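Local coordinates for protein Afp2 (Serratia entomophila, PDB 6RBN) that probably builds part of the contractile sheath around the inner tube of the anti-feeding prophage, a phage-tail-like injection particle, captured here in its extended state, at residues L71-W74 against F75-G78; T108-T111 against T112-A115; T117-G121 against Q122-I126; P251-R254 against L255-A258; N268-V271 against F272-N275. All blocks are in the same frame, centred on the assembly; numbering follows the deposited sequence.

Contact 1 (L71-W74 against F75-G78); sequences LSLW and FMHG
The imidazole of His77 donates from ND1 to the carbonyl O of Leu73, with ND1 and O 2.8 Å apart and an N-H...O angle of 155°. Two planarity tests agree on its quality: the acceptor lies close to the imidazole plane, and the donor lies in the carbonyl plane of Leu73. The Leu73 side chain adds an apolar touch to the same ring, its CD2 reaching His77 CE1 at 3.5 Å, while the sulfur of Met76 passes beside that methyl. Met76 gets there because its CG is tucked between the backbone N and the carbonyl carbon (chi1 67°), which lays its first carbons against the carbonyl O of Ser72.

On another side of the turn the indole of Trp74 meets the ring of Phe75 in a T-shaped pair. Trp74 CD1 stands 3.7 Å above the Phe75 plane, over its centre, and the planes are 79° apart, so the indole supplies the edge and the phenyl the face. Leu71 runs alongside Phe75, with Leu71 CD2 4.0 Å from Phe75 CE2. Along the backbone, Phe75 N bonds to Leu71 O at 3.0 Å as helix 66-75 closes. Beyond it, His77 N makes a weak bond to Trp74 O, 3.4 Å away.

Helix 173-187 packs on Trp74 and His77, and helix 52-58 on Leu71 and Phe75. Since the backbone N of Asn200 bonds to His77 NE2, one imidazole nitrogen donates while the other accepts; this is consistent with a neutral ring whose rotation is fixed from both nitrogens, tying the helix end to a distant loop.

Contact 2 (T108-T111 against T112-A115); sequences TDTT and TYTA
Tyr113 lays one face of its ring over the backbone of Asp109 and Thr110. The CA of Asp109 sits 4.1 Å from the ring centroid of Tyr113 and 20° off the ring normal, which satisfies the geometry of a CH-pi contact. Thr110 N lies above the same plane, displaced toward the rim, with Tyr113 CD2 its nearest ring atom at 3.3 Å. At the far end of the ring, Tyr113 OH comes within 3.5 Å of Asp109 CB. The tyrosine can fold back in this way because its CG stands beside its own backbone N, opposite the carbonyl carbon (chi1 -62°).

A second group of contacts surrounds the carbonyl of Thr111. Thr111 O receives a weak bond from Ala115 N, 3.4 Å away, and the methyl CG2 of Thr114 lies 3.3 Å from the same Thr111 O. Earlier in the loop, Thr108 CG2 meets Thr112 OG1 at 3.3 Å, the two side chains crossing at about a right angle.

What shapes the loop itself is partly local: Thr110 OG1 donates to Asp109 O at 2.6 Å, approaching from above the carbonyl plane, and Thr110 adopts a positive phi of 68° that reverses the chain just ahead of the helix.

The loop joins strand 102-105 of the mixed sheet to the first turn of helix 112-122. Thr108 OG1 makes weak bonds to Ala106 O, just past that strand, and to Ala33 O on strand 30-34, while the ring of Phe130, which follows strand 127-129, meets Tyr113 nearly at right angles.

Contact 3 (T117-G121 against Q122-I126); sequences TTVVG and QGYRI
The carbonyl O of Val119 accepts two backbone N-H groups where the helix ends. Tyr124 N bonds to Val119 O at 3.2 Å with an N-H...O angle of 142°, and Gly123 N adds a weak bond to Val119 O of 3.0 Å. Beside them, Gln122 N closes a regular helical bond to Thr118 O at 3.1 Å. Gly123 has a phi of 91°, and the bond from Tyr124 spans six residues: with Gly123 as C-prime, this is a Schellman motif.

The characteristic apolar contact of the motif is present too. Val119 CB lies 4.0 Å from Tyr124 CD2, and Val119 O is at the edge of that ring, near its plane. Ile126 then folds back against the last turn of the helix, Ile126 CD1 being 3.8 Å from Val119 CG2 and equally far from Val120 CG2. Placing Ile126 CG1 between backbone N and carbonyl carbon (chi1 43°) directs the branch back at the helix. Thr118 CG2 lies 3.8 Å from Gln122 NE2.

Helix 112-122 thus ends, completing a beta-alpha-beta crossover between the adjacent parallel strands 102-105 and 127-129. Helix 90-97 covers Val119, Tyr124 and Ile126, whereas Arg125 forms salt bridges with Glu260 of helix 250-267 and with Glu14 of an Afp3 chain.

Contact 4 (P251-R254 against L255-A258); sequences PVRR and LFNA
Arg253 and Asn257, one helical turn apart, bring a guanidinium and an amide together without forming a hydrogen bond between the side chains. Arg253 starts with CG opposite its backbone N (chi1 -175°), and the bend at chi2 (72°) swings the chain forward along the helix, toward Asn257 in the next turn. Asn257 keeps CG beside its backbone N, opposite the carbonyl carbon. Asn257 OD1 comes over one face of the guanidinium, 2.9 Å from Arg253 NH2 but at a poor angle for a bond, and Asn257 ND2 stands above the centre of that face. The two planes are inclined by 51°. Phe256 CB touches the guanidinium edge at Arg253 NH1, 3.4 Å away, with its ring nearly perpendicular to the group.

In the backbone, Asn257 N bonds to Arg253 O at 3.1 Å. Arg254, its CG beside the backbone N and its chain bent only at chi3, reaches Asp185 through NH2 in a salt bridge and Thr27 O in a hydrogen bond.

Arg253 also makes a cation-pi contact with Trp247. Its charge is probably balanced mainly by Glu14 of an Afp3 chain, which also pairs with Arg125, with Glu260 as a long, weak partner; Asn257 offers only a neutral, polar neighbour.

Contact 5 (N268-V271 against F272-N275); sequences NKLV and FEPN
Val271 and Phe272 form the close half of this turn. Val271 CG1 touches Phe272 CD2 at 3.6 Å and continues along the ring to Phe272 CE2 at 3.7 Å; it is the branch set opposite the backbone N (chi1 -177°), which brings it over to the phenylalanine. The backbone angles are those of a type II beta turn from Leu270 to Glu273, with Phe272 in the third position at a phi of 68°.

Between the two segments, the other half is looser. No hydrogen bond crosses the turn, and Leu270 O lies 3.7 Å from Glu273 N; the same Leu270 O is nearer to Glu273 CG, at 3.3 Å. Leu270 CD2 only skirts Glu273 CG, 4.2 Å away, and packs instead on helix 277-295. Leu270 and Lys269 are partly exposed, whereas Val271, Phe272 and Glu273 are buried.

Other subunits contribute to that burial: an Afp3 chain packs Pro8 on Val271 and Phe272, and a second Afp3 chain pairs a strand antiparallel with Glu273 and Pro274, extending the sheet across the interface. Lacking a bond of its own across the turn, the segment probably relies on apolar contact, this strand pairing and the salt bridge from Glu273 OE1 to Arg282 of helix 277-295.

The five contacts follow one another along the chain without overlap. Contacts 2 and 3 occupy the start and end of helix 112-122, centres about 14 Å apart, both inside the range of the subtilisin-like domain. Contact 4, in the range of the C-terminal domain, touches contact 3, their centres about 15 Å apart: Arg125 NH1 and Arg253 NH2 are 3.3 Å from each other, near acidic partners that include an Afp3 residue. Helix 250-267 runs from contact 4 toward contact 5, its centre about 26 Å away, where a strand joins a neighbouring Afp3 chain. Contacts 1 and 5 have centres about 40 Å apart. Contacts 1 and 2 touch no other chain; subunit interfaces meet contacts 3, 4 and 5, consistent with sheath assembly.

Contact 1 (L71-W74 against F75-G78)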
loop_
_atom_site.group_PDB
_atom_site.type_symbol
_atom_site.label_atom_id
_atom_site.label_comp_id
_atom_site.label_asym_id
_atom_site.label_seq_id
_atom_site.Cartn_x
_atom_site.Cartn_y
_atom_site.Cartn_z
ATOM N N LEU C 71 -1.166 19.048 -97.343
ATOM C CA LEU C 71 -2.187 18.843 -96.328
ATOM C C LEU C 71 -3.211 17.799 -96.732
ATOM O O LEU C 71 -3.697 17.062 -95.872
ATOM C CB LEU C 71 -2.871 20.167 -96.022
ATOM C CG LEU C 71 -1.938 21.049 -95.210
ATOM C CD1 LEU C 71 -2.438 22.438 -95.164
ATOM C CD2 LEU C 71 -1.922 20.491 -93.832
ATOM N N SER C 72 -3.553 17.718 -98.018
ATOM C CA SER C 72 -4.473 16.680 -98.469
ATOM C C SER C 72 -3.859 15.294 -98.340
ATOM O O SER C 72 -4.578 14.321 -98.111
ATOM C CB SER C 72 -4.892 16.941 -99.913
ATOM O OG SER C 72 -3.788 16.811 -100.785
ATOM N N LEU C 73 -2.537 15.194 -98.468
ATOM C CA LEU C 73 -1.831 13.946 -98.225
ATOM C C LEU C 73 -1.594 13.718 -96.739
ATOM O O LEU C 73 -1.396 12.574 -96.322
ATOM C CB LEU C 73 -0.515 13.969 -99.014
ATOM C CG LEU C 73 0.331 12.750 -99.390
ATOM C CD1 LEU C 73 1.249 12.296 -98.289
ATOM C CD2 LEU C 73 -0.573 11.617 -99.837
ATOM N N TRP C 74 -1.637 14.781 -95.933
ATOM C CA TRP C 74 -1.532 14.649 -94.482
ATOM C C TRP C 74 -2.793 14.048 -93.882
ATOM O O TRP C 74 -2.727 13.076 -93.121
ATOM C CB TRP C 74 -1.255 16.013 -93.847
ATOM C CG TRP C 74 -1.315 15.997 -92.351
ATOM C CD1 TRP C 74 -2.339 16.440 -91.569
ATOM C CD2 TRP C 74 -0.312 15.513 -91.455
ATOM N NE1 TRP C 74 -2.039 16.258 -90.245
ATOM C CE2 TRP C 74 -0.799 15.693 -90.148
ATOM C CE3 TRP C 74 0.950 14.946 -91.633
ATOM C CZ2 TRP C 74 -0.071 15.321 -89.028
ATOM C CZ3 TRP C 74 1.673 14.593 -90.523
ATOM C CH2 TRP C 74 1.163 14.776 -89.237
ATOM N N PHE C 75 -3.954 14.625 -94.196
ATOM C CA PHE C 75 -5.180 14.238 -93.515
ATOM C C PHE C 75 -5.745 12.909 -93.988
ATOM O O PHE C 75 -6.594 12.339 -93.298
ATOM C CB PHE C 75 -6.252 15.317 -93.671
ATOM C CG PHE C 75 -5.977 16.561 -92.887
ATOM C CD1 PHE C 75 -6.098 16.561 -91.510
ATOM C CD2 PHE C 75 -5.654 17.743 -93.523
ATOM C CE1 PHE C 75 -5.855 17.702 -90.785
ATOM C CE2 PHE C 75 -5.415 18.887 -92.802
ATOM C CZ PHE C 75 -5.522 18.868 -91.433
ATOM N N MET C 76 -5.304 12.397 -95.131
ATOM C CA MET C 76 -5.804 11.117 -95.609
ATOM C C MET C 76 -5.040 9.933 -95.037
ATOM O O MET C 76 -5.299 8.797 -95.440
ATOM C CB MET C 76 -5.778 11.067 -97.137
ATOM C CG MET C 76 -4.408 11.073 -97.755
ATOM S SD MET C 76 -4.492 11.016 -99.553
ATOM C CE MET C 76 -5.038 9.330 -99.805
ATOM N N HIS C 77 -4.112 10.166 -94.114
ATOM C CA HIS C 77 -3.403 9.114 -93.403
ATOM C C HIS C 77 -3.562 9.292 -91.903
ATOM O O HIS C 77 -2.611 9.148 -91.135
ATOM C CB HIS C 77 -1.929 9.096 -93.788
ATOM C CG HIS C 77 -1.701 8.794 -95.231
ATOM N ND1 HIS C 77 -1.644 9.778 -96.193
ATOM C CD2 HIS C 77 -1.547 7.620 -95.883
ATOM C CE1 HIS C 77 -1.454 9.221 -97.375
ATOM N NE2 HIS C 77 -1.394 7.913 -97.213
ATOM N N GLY C 78 -4.766 9.595 -91.474
ATOM C CA GLY C 78 -4.987 10.055 -90.105
ATOM C C GLY C 78 -4.705 11.552 -89.978
ATOM O O GLY C 78 -5.401 12.359 -90.570
#

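Contact 2 (T108-T111 against T112-A115)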
loop_
_atom_site.group_PDB
_atom_site.type_symbol
_atom_site.label_atom_id
_atom_site.label_comp_id
_atom_site.label_asym_id
_atom_site.label_seq_id
_atom_site.Cartn_x
_atom_site.Cartn_y
_atom_site.Cartn_z
ATOM N N THR C 108 9.586 24.399 -100.047
ATOM C CA THR C 108 10.125 25.667 -99.585
ATOM C C THR C 108 11.603 25.487 -99.268
ATOM O O THR C 108 11.993 24.477 -98.678
ATOM C CB THR C 108 9.369 26.155 -98.342
ATOM O OG1 THR C 108 7.961 26.131 -98.596
ATOM C CG2 THR C 108 9.741 27.566 -98.027
ATOM N N ASP C 109 12.425 26.459 -99.661
ATOM C CA ASP C 109 13.858 26.363 -99.432
ATOM C C ASP C 109 14.461 27.740 -99.196
ATOM O O ASP C 109 13.886 28.762 -99.582
ATOM C CB ASP C 109 14.559 25.655 -100.602
ATOM C CG ASP C 109 14.263 26.295 -101.952
ATOM O OD1 ASP C 109 13.426 27.220 -102.030
ATOM O OD2 ASP C 109 14.876 25.862 -102.950
ATOM N N THR C 110 15.611 27.745 -98.508
ATOM C CA THR C 110 16.538 28.861 -98.261
ATOM C C THR C 110 15.978 29.957 -97.358
ATOM O O THR C 110 16.683 30.921 -97.049
ATOM C CB THR C 110 17.051 29.495 -99.567
ATOM O OG1 THR C 110 15.982 30.144 -100.270
ATOM C CG2 THR C 110 17.693 28.441 -100.466
ATOM N N THR C 111 14.734 29.828 -96.923
ATOM C CA THR C 111 14.134 30.699 -95.921
ATOM C C THR C 111 13.632 29.908 -94.729
ATOM O O THR C 111 13.780 30.346 -93.585
ATOM C CB THR C 111 12.985 31.501 -96.546
ATOM O OG1 THR C 111 13.466 32.199 -97.698
ATOM C CG2 THR C 111 12.431 32.524 -95.566
ATOM N N THR C 112 13.059 28.731 -94.981
ATOM C CA THR C 112 12.844 27.757 -93.922
ATOM C C THR C 112 14.171 27.274 -93.349
ATOM O O THR C 112 14.272 27.050 -92.139
ATOM C CB THR C 112 12.018 26.587 -94.466
ATOM O OG1 THR C 112 10.776 27.084 -94.966
ATOM C CG2 THR C 112 11.712 25.560 -93.393
ATOM N N TYR C 113 15.206 27.171 -94.191
ATOM C CA TYR C 113 16.498 26.635 -93.762
ATOM C C TYR C 113 17.174 27.560 -92.760
ATOM O O TYR C 113 17.719 27.107 -91.749
ATOM C CB TYR C 113 17.429 26.433 -94.961
ATOM C CG TYR C 113 16.993 25.446 -96.024
ATOM C CD1 TYR C 113 15.985 24.521 -95.796
ATOM C CD2 TYR C 113 17.603 25.450 -97.273
ATOM C CE1 TYR C 113 15.592 23.642 -96.781
ATOM C CE2 TYR C 113 17.218 24.569 -98.259
ATOM C CZ TYR C 113 16.215 23.667 -98.006
ATOM O OH TYR C 113 15.817 22.782 -98.978
ATOM N N THR C 114 17.148 28.868 -93.025
ATOM C CA THR C 114 17.774 29.820 -92.117
ATOM C C THR C 114 16.944 30.071 -90.867
ATOM O O THR C 114 17.478 30.596 -89.887
ATOM C CB THR C 114 18.052 31.146 -92.830
ATOM O OG1 THR C 114 18.765 32.019 -91.948
ATOM C CG2 THR C 114 16.763 31.812 -93.262
ATOM N N ALA C 115 15.665 29.709 -90.875
ATOM C CA ALA C 115 14.839 29.762 -89.680
ATOM C C ALA C 115 14.742 28.417 -88.979
ATOM O O ALA C 115 14.315 28.367 -87.823
ATOM C CB ALA C 115 13.437 30.267 -90.023
#

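Contact 3 (T117-G121 against Q122-I126)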
loop_
_atom_site.group_PDB
_atom_site.type_symbol
_atom_site.label_atom_id
_atom_site.label_comp_id
_atom_site.label_asym_id
_atom_site.label_seq_id
_atom_site.Cartn_x
_atom_site.Cartn_y
_atom_site.Cartn_z
ATOM N N THR C 117 17.604 26.631 -88.483
ATOM C CA THR C 117 18.798 26.697 -87.651
ATOM C C THR C 117 18.693 27.730 -86.535
ATOM O O THR C 117 19.534 27.722 -85.631
ATOM C CB THR C 117 20.020 26.990 -88.519
ATOM O OG1 THR C 117 21.203 26.947 -87.712
ATOM C CG2 THR C 117 19.903 28.356 -89.167
ATOM N N THR C 118 17.697 28.614 -86.579
ATOM C CA THR C 118 17.457 29.521 -85.462
ATOM C C THR C 118 16.845 28.780 -84.282
ATOM O O THR C 118 17.354 28.856 -83.158
ATOM C CB THR C 118 16.551 30.668 -85.905
ATOM O OG1 THR C 118 17.194 31.406 -86.950
ATOM C CG2 THR C 118 16.259 31.596 -84.746
ATOM N N VAL C 119 15.759 28.042 -84.520
ATOM C CA VAL C 119 15.062 27.373 -83.426
ATOM C C VAL C 119 15.803 26.141 -82.927
ATOM O O VAL C 119 15.510 25.661 -81.826
ATOM C CB VAL C 119 13.630 26.991 -83.837
ATOM C CG1 VAL C 119 12.843 28.229 -84.207
ATOM C CG2 VAL C 119 13.639 26.011 -84.984
ATOM N N VAL C 120 16.753 25.612 -83.697
ATOM C CA VAL C 120 17.571 24.507 -83.209
ATOM C C VAL C 120 18.620 25.011 -82.228
ATOM O O VAL C 120 18.826 24.417 -81.164
ATOM C CB VAL C 120 18.196 23.753 -84.395
ATOM C CG1 VAL C 120 19.254 22.775 -83.931
ATOM C CG2 VAL C 120 17.122 23.000 -85.140
ATOM N N GLY C 121 19.279 26.127 -82.553
ATOM C CA GLY C 121 20.233 26.719 -81.632
ATOM C C GLY C 121 19.592 27.274 -80.377
ATOM O O GLY C 121 20.245 27.379 -79.336
ATOM N N GLN C 122 18.314 27.636 -80.454
ATOM C CA GLN C 122 17.550 27.991 -79.269
ATOM C C GLN C 122 17.067 26.767 -78.500
ATOM O O GLN C 122 16.815 26.871 -77.296
ATOM C CB GLN C 122 16.371 28.877 -79.669
ATOM C CG GLN C 122 16.807 30.242 -80.166
ATOM C CD GLN C 122 15.666 31.066 -80.719
ATOM O OE1 GLN C 122 14.539 30.594 -80.829
ATOM N NE2 GLN C 122 15.954 32.310 -81.074
ATOM N N GLY C 123 16.930 25.620 -79.163
ATOM C CA GLY C 123 16.669 24.372 -78.472
ATOM C C GLY C 123 15.206 24.020 -78.294
ATOM O O GLY C 123 14.760 23.805 -77.165
ATOM N N TYR C 124 14.446 23.957 -79.387
ATOM C CA TYR C 124 13.007 23.743 -79.310
ATOM C C TYR C 124 12.563 22.326 -79.648
ATOM O O TYR C 124 11.358 22.109 -79.815
ATOM C CB TYR C 124 12.277 24.738 -80.201
ATOM C CG TYR C 124 12.114 26.083 -79.557
ATOM C CD1 TYR C 124 11.127 26.288 -78.607
ATOM C CD2 TYR C 124 12.937 27.145 -79.892
ATOM C CE1 TYR C 124 10.961 27.508 -78.005
ATOM C CE2 TYR C 124 12.776 28.376 -79.295
ATOM C CZ TYR C 124 11.786 28.551 -78.350
ATOM O OH TYR C 124 11.622 29.774 -77.750
ATOM N N ARG C 125 13.501 21.375 -79.766
ATOM C CA ARG C 125 13.225 19.929 -79.812
ATOM C C ARG C 125 12.369 19.532 -81.012
ATOM O O ARG C 125 11.451 18.717 -80.898
ATOM C CB ARG C 125 12.562 19.442 -78.523
ATOM C CG ARG C 125 13.288 19.760 -77.239
ATOM C CD ARG C 125 14.618 19.067 -77.131
ATOM N NE ARG C 125 15.732 19.903 -77.554
ATOM C CZ ARG C 125 16.963 19.447 -77.742
ATOM N NH1 ARG C 125 17.221 18.167 -77.546
ATOM N NH2 ARG C 125 17.933 20.264 -78.122
ATOM N N ILE C 126 12.653 20.118 -82.166
ATOM C CA ILE C 126 11.887 19.864 -83.364
ATOM C C ILE C 126 12.705 19.002 -84.318
ATOM O O ILE C 126 13.888 18.756 -84.110
ATOM C CB ILE C 126 11.407 21.186 -84.017
ATOM C CG1 ILE C 126 12.516 22.243 -84.013
ATOM C CG2 ILE C 126 10.181 21.708 -83.303
ATOM C CD1 ILE C 126 13.419 22.256 -85.212
#

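Contact 4 (P251-R254 against L255-A258)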
loop_
_atom_site.group_PDB
_atom_site.type_symbol
_atom_site.label_atom_id
_atom_site.label_comp_id
_atom_site.label_asym_id
_atom_site.label_seq_id
_atom_site.Cartn_x
_atom_site.Cartn_y
_atom_site.Cartn_z
ATOM N N PRO C 251 15.129 7.418 -86.331
ATOM C CA PRO C 251 14.617 6.845 -85.070
ATOM C C PRO C 251 15.265 7.329 -83.783
ATOM O O PRO C 251 14.557 7.810 -82.897
ATOM C CB PRO C 251 14.881 5.348 -85.241
ATOM C CG PRO C 251 14.784 5.138 -86.615
ATOM C CD PRO C 251 15.267 6.334 -87.327
ATOM N N VAL C 252 16.592 7.232 -83.661
ATOM C CA VAL C 252 17.215 7.552 -82.380
ATOM C C VAL C 252 17.334 9.046 -82.135
ATOM O O VAL C 252 17.673 9.446 -81.017
ATOM C CB VAL C 252 18.610 6.918 -82.218
ATOM C CG1 VAL C 252 18.556 5.434 -82.517
ATOM C CG2 VAL C 252 19.642 7.617 -83.054
ATOM N N ARG C 253 17.063 9.885 -83.132
ATOM C CA ARG C 253 16.953 11.307 -82.838
ATOM C C ARG C 253 15.554 11.659 -82.353
ATOM O O ARG C 253 15.399 12.325 -81.326
ATOM C CB ARG C 253 17.295 12.167 -84.056
ATOM C CG ARG C 253 17.280 13.628 -83.672
ATOM C CD ARG C 253 18.495 13.885 -82.819
ATOM N NE ARG C 253 18.379 15.035 -81.939
ATOM C CZ ARG C 253 17.967 14.926 -80.683
ATOM N NH1 ARG C 253 17.671 13.734 -80.202
ATOM N NH2 ARG C 253 17.865 15.984 -79.904
ATOM N N ARG C 254 14.526 11.205 -83.076
ATOM C CA ARG C 254 13.143 11.426 -82.663
ATOM C C ARG C 254 12.776 10.678 -81.393
ATOM O O ARG C 254 11.785 11.036 -80.753
ATOM C CB ARG C 254 12.175 11.015 -83.767
ATOM C CG ARG C 254 12.063 11.993 -84.898
ATOM C CD ARG C 254 11.080 11.492 -85.932
ATOM N NE ARG C 254 9.780 11.184 -85.345
ATOM C CZ ARG C 254 8.825 12.072 -85.097
ATOM N NH1 ARG C 254 9.017 13.355 -85.358
ATOM N NH2 ARG C 254 7.680 11.677 -84.568
ATOM N N LEU C 255 13.525 9.637 -81.031
ATOM C CA LEU C 255 13.291 8.989 -79.748
ATOM C C LEU C 255 13.675 9.908 -78.602
ATOM O O LEU C 255 12.917 10.031 -77.637
ATOM C CB LEU C 255 14.047 7.660 -79.674
ATOM C CG LEU C 255 13.828 6.640 -78.544
ATOM C CD1 LEU C 255 14.713 6.854 -77.332
ATOM C CD2 LEU C 255 12.372 6.662 -78.114
ATOM N N PHE C 256 14.827 10.578 -78.692
ATOM C CA PHE C 256 15.222 11.424 -77.571
ATOM C C PHE C 256 14.396 12.698 -77.520
ATOM O O PHE C 256 14.143 13.215 -76.431
ATOM C CB PHE C 256 16.706 11.816 -77.587
ATOM C CG PHE C 256 17.675 10.711 -77.226
ATOM C CD1 PHE C 256 17.334 9.371 -77.265
ATOM C CD2 PHE C 256 18.895 11.048 -76.677
ATOM C CE1 PHE C 256 18.242 8.399 -76.915
ATOM C CE2 PHE C 256 19.798 10.084 -76.298
ATOM C CZ PHE C 256 19.466 8.757 -76.411
ATOM N N ASN C 257 13.964 13.212 -78.674
ATOM C CA ASN C 257 13.093 14.383 -78.681
ATOM C C ASN C 257 11.739 14.081 -78.059
ATOM O O ASN C 257 11.129 14.965 -77.457
ATOM C CB ASN C 257 12.905 14.900 -80.105
ATOM C CG ASN C 257 14.169 15.475 -80.681
ATOM O OD1 ASN C 257 14.940 16.124 -79.983
ATOM N ND2 ASN C 257 14.387 15.253 -81.968
ATOM N N ALA C 258 11.263 12.844 -78.180
ATOM C CA ALA C 258 10.039 12.462 -77.486
ATOM C C ALA C 258 10.278 12.315 -75.990
ATOM O O ALA C 258 9.394 12.616 -75.183
ATOM C CB ALA C 258 9.490 11.164 -78.072
#

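Contact 5 (N268-V271 against F272-N275)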
loop_
_atom_site.group_PDB
_atom_site.type_symbol
_atom_site.label_atom_id
_atom_site.label_comp_id
_atom_site.label_asym_id
_atom_site.label_seq_id
_atom_site.Cartn_x
_atom_site.Cartn_y
_atom_site.Cartn_z
ATOM N N ASN C 268 7.494 20.245 -65.367
ATOM C CA ASN C 268 7.009 21.615 -65.234
ATOM C C ASN C 268 6.044 21.772 -64.073
ATOM O O ASN C 268 5.843 22.893 -63.601
ATOM C CB ASN C 268 6.335 22.096 -66.517
ATOM C CG ASN C 268 7.325 22.522 -67.576
ATOM O OD1 ASN C 268 8.334 23.158 -67.282
ATOM N ND2 ASN C 268 7.037 22.176 -68.821
ATOM N N LYS C 269 5.441 20.685 -63.605
ATOM C CA LYS C 269 4.606 20.747 -62.418
ATOM C C LYS C 269 5.410 20.696 -61.127
ATOM O O LYS C 269 4.823 20.823 -60.049
ATOM C CB LYS C 269 3.579 19.616 -62.446
ATOM C CG LYS C 269 2.582 19.745 -63.580
ATOM C CD LYS C 269 1.509 18.679 -63.504
ATOM C CE LYS C 269 2.054 17.323 -63.892
ATOM N NZ LYS C 269 2.425 17.289 -65.330
ATOM N N LEU C 270 6.726 20.517 -61.208
ATOM C CA LEU C 270 7.601 20.561 -60.047
ATOM C C LEU C 270 8.487 21.798 -60.037
ATOM O O LEU C 270 9.423 21.875 -59.238
ATOM C CB LEU C 270 8.463 19.301 -59.984
ATOM C CG LEU C 270 7.684 18.017 -59.718
ATOM C CD1 LEU C 270 8.600 16.816 -59.777
ATOM C CD2 LEU C 270 6.994 18.102 -58.377
ATOM N N VAL C 271 8.229 22.751 -60.913
ATOM C CA VAL C 271 8.928 24.028 -60.881
ATOM C C VAL C 271 8.291 24.877 -59.788
ATOM O O VAL C 271 7.099 24.734 -59.493
ATOM C CB VAL C 271 8.865 24.687 -62.277
ATOM C CG1 VAL C 271 9.628 25.987 -62.334
ATOM C CG2 VAL C 271 9.421 23.743 -63.312
ATOM N N PHE C 272 9.114 25.708 -59.135
ATOM C CA PHE C 272 8.816 26.583 -57.998
ATOM C C PHE C 272 8.522 25.796 -56.729
ATOM O O PHE C 272 7.982 26.355 -55.770
ATOM C CB PHE C 272 7.681 27.572 -58.284
ATOM C CG PHE C 272 7.954 28.479 -59.443
ATOM C CD1 PHE C 272 8.799 29.564 -59.309
ATOM C CD2 PHE C 272 7.365 28.242 -60.671
ATOM C CE1 PHE C 272 9.051 30.394 -60.381
ATOM C CE2 PHE C 272 7.611 29.068 -61.745
ATOM C CZ PHE C 272 8.453 30.142 -61.599
ATOM N N GLU C 273 8.862 24.513 -56.702
ATOM C CA GLU C 273 8.941 23.763 -55.469
ATOM C C GLU C 273 10.210 24.183 -54.730
ATOM O O GLU C 273 11.122 24.740 -55.344
ATOM C CB GLU C 273 8.948 22.267 -55.780
ATOM C CG GLU C 273 7.682 21.771 -56.447
ATOM C CD GLU C 273 6.466 21.844 -55.552
ATOM O OE1 GLU C 273 6.611 21.660 -54.324
ATOM O OE2 GLU C 273 5.362 22.085 -56.078
ATOM N N PRO C 274 10.286 23.970 -53.411
ATOM C CA PRO C 274 11.522 24.308 -52.690
ATOM C C PRO C 274 12.696 23.447 -53.135
ATOM O O PRO C 274 12.588 22.224 -53.231
ATOM C CB PRO C 274 11.159 24.051 -51.222
ATOM C CG PRO C 274 9.995 23.146 -51.267
ATOM C CD PRO C 274 9.227 23.557 -52.474
ATOM N N ASN C 275 13.821 24.105 -53.414
ATOM C CA ASN C 275 15.015 23.445 -53.940
ATOM C C ASN C 275 15.692 22.702 -52.797
ATOM O O ASN C 275 16.687 23.145 -52.219
ATOM C CB ASN C 275 15.954 24.460 -54.574
ATOM C CG ASN C 275 16.995 23.818 -55.465
ATOM O OD1 ASN C 275 17.037 22.601 -55.619
ATOM N ND2 ASN C 275 17.840 24.641 -56.063
#